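Local coordinates for peptidoglycan synthetase penicillin-binding protein 3 (Bifidobacterium adolescentis, PDB 4YE5) that probably binds penicillin and probably cross-links peptidoglycan strands during cell-wall synthesis, at residues 99-103 and 104-108. Residues are numbered along the deposited sequence; the frame is centred on the assembly and turned at random.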
loop_
_atom_site.group_PDB
_atom_site.type_symbol
_atom_site.label_atom_id
_atom_site.label_comp_id
_atom_site.label_asym_id
_atom_site.label_seq_id
_atom_site.Cartn_x
_atom_site.Cartn_y
_atom_site.Cartn_z
ATOM N N LEU A 99 2.060 -14.051 -40.860
ATOM C CA LEU A 99 2.345 -12.697 -40.384
ATOM C C LEU A 99 1.698 -11.612 -41.264
ATOM O O LEU A 99 1.728 -10.430 -40.921
ATOM C CB LEU A 99 3.860 -12.466 -40.292
ATOM C CG LEU A 99 4.628 -13.269 -39.230
ATOM C CD1 LEU A 99 6.128 -13.107 -39.420
ATOM C CD2 LEU A 99 4.230 -12.868 -37.807
ATOM N N GLY A 100 1.107 -12.024 -42.381
ATOM C CA GLY A 100 0.552 -11.085 -43.344
ATOM C C GLY A 100 1.632 -10.177 -43.891
ATOM O O GLY A 100 1.452 -8.971 -43.996
HETATM N N MSE A 101 2.775 -10.761 -44.222
HETATM C CA MSE A 101 3.903 -9.978 -44.704
HETATM C C MSE A 101 4.403 -10.540 -46.017
HETATM O O MSE A 101 4.047 -11.661 -46.410
HETATM C CB MSE A 101 5.037 -9.973 -43.673
HETATM C CG MSE A 101 4.725 -9.162 -42.412
HETATM SE SE MSE A 101 6.181 -9.226 -41.100
HETATM C CE MSE A 101 7.557 -8.330 -42.148
ATOM N N ASP A 102 5.238 -9.766 -46.698
ATOM C CA ASP A 102 5.774 -10.193 -47.982
ATOM C C ASP A 102 6.976 -11.137 -47.802
ATOM O O ASP A 102 7.875 -10.882 -46.988
ATOM C CB ASP A 102 6.132 -8.974 -48.833
ATOM C CG ASP A 102 6.787 -9.356 -50.137
ATOM O OD1 ASP A 102 6.084 -9.852 -51.043
ATOM O OD2 ASP A 102 8.011 -9.163 -50.251
ATOM N N ALA A 103 6.958 -12.247 -48.534
ATOM C CA ALA A 103 7.965 -13.289 -48.380
ATOM C C ALA A 103 9.361 -12.782 -48.736
ATOM O O ALA A 103 10.343 -13.156 -48.102
ATOM C CB ALA A 103 7.613 -14.508 -49.232
ATOM N N THR A 104 9.444 -11.931 -49.755
ATOM C CA THR A 104 10.719 -11.356 -50.164
ATOM C C THR A 104 11.331 -10.555 -49.029
ATOM O O THR A 104 12.502 -10.720 -48.702
ATOM C CB THR A 104 10.561 -10.435 -51.396
ATOM O OG1 THR A 104 10.047 -11.198 -52.498
ATOM C CG2 THR A 104 11.893 -9.825 -51.768
ATOM N N GLU A 105 10.524 -9.707 -48.403
ATOM C CA GLU A 105 10.999 -8.904 -47.288
ATOM C C GLU A 105 11.441 -9.757 -46.096
ATOM O O GLU A 105 12.475 -9.487 -45.482
ATOM C CB GLU A 105 9.917 -7.930 -46.820
ATOM C CG GLU A 105 10.439 -6.935 -45.801
ATOM C CD GLU A 105 9.337 -6.130 -45.136
ATOM O OE1 GLU A 105 8.151 -6.494 -45.296
ATOM O OE2 GLU A 105 9.662 -5.136 -44.447
ATOM N N LEU A 106 10.642 -10.765 -45.750
ATOM C CA LEU A 106 11.012 -11.660 -44.663
ATOM C C LEU A 106 12.318 -12.389 -45.000
ATOM O O LEU A 106 13.194 -12.543 -44.153
ATOM C CB LEU A 106 9.898 -12.676 -44.393
ATOM C CG LEU A 106 8.654 -12.167 -43.671
ATOM C CD1 LEU A 106 7.592 -13.254 -43.615
ATOM C CD2 LEU A 106 9.024 -11.713 -42.271
ATOM N N GLY A 107 12.436 -12.835 -46.241
ATOM C CA GLY A 107 13.623 -13.549 -46.679
ATOM C C GLY A 107 14.881 -12.711 -46.550
ATOM O O GLY A 107 15.956 -13.228 -46.220
ATOM N N ALA A 108 14.745 -11.414 -46.818
ATOM C CA ALA A 108 15.858 -10.476 -46.692
ATOM C C ALA A 108 16.251 -10.269 -45.230
ATOM O O ALA A 108 17.436 -10.249 -44.889
ATOM C CB ALA A 108 15.510 -9.132 -47.359
#
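An N-cap opens helix 103-109, where D102 reaches its carboxylate to the start of the first turn and OD2 accepts from E105 N at 3.2 Å. The amide reaches OD2 on the anti side of the carboxylate, 31° out of its plane. With CG anti to the backbone N (chi1 176°), the D102 side chain runs beside that of T104 and points the same way, bringing OD2 within 3.1 Å of T104 CB. A carboxylate here would probably also be favoured by the positive end of the helix dipole. The D102 carbonyl starts the backbone bonding, its O taking L106 N in the carbonyl plane at 3.0 Å in a nearly straight bond; A103 O follows with G107 N at 2.8 Å. The chain leaves helix 87-99 at G100, whose positive phi helps turn it towards the new helix. M101, a selenomethionine, then crosses L106 at about a right angle, and L99 CD1 approaches L106 CD2 more loosely at 4.3 Å. L106 is buried, packing also on A92, L95 and A96 of helix 87-99 and on L119 of strand 117-123, so it ties the short helix to both neighbours within the penicillin-binding-protein dimerisation domain. The bend of M101 at chi3 (64°) sets its CE 3.7 Å from L106 CD2 and equally far from E105 OE1.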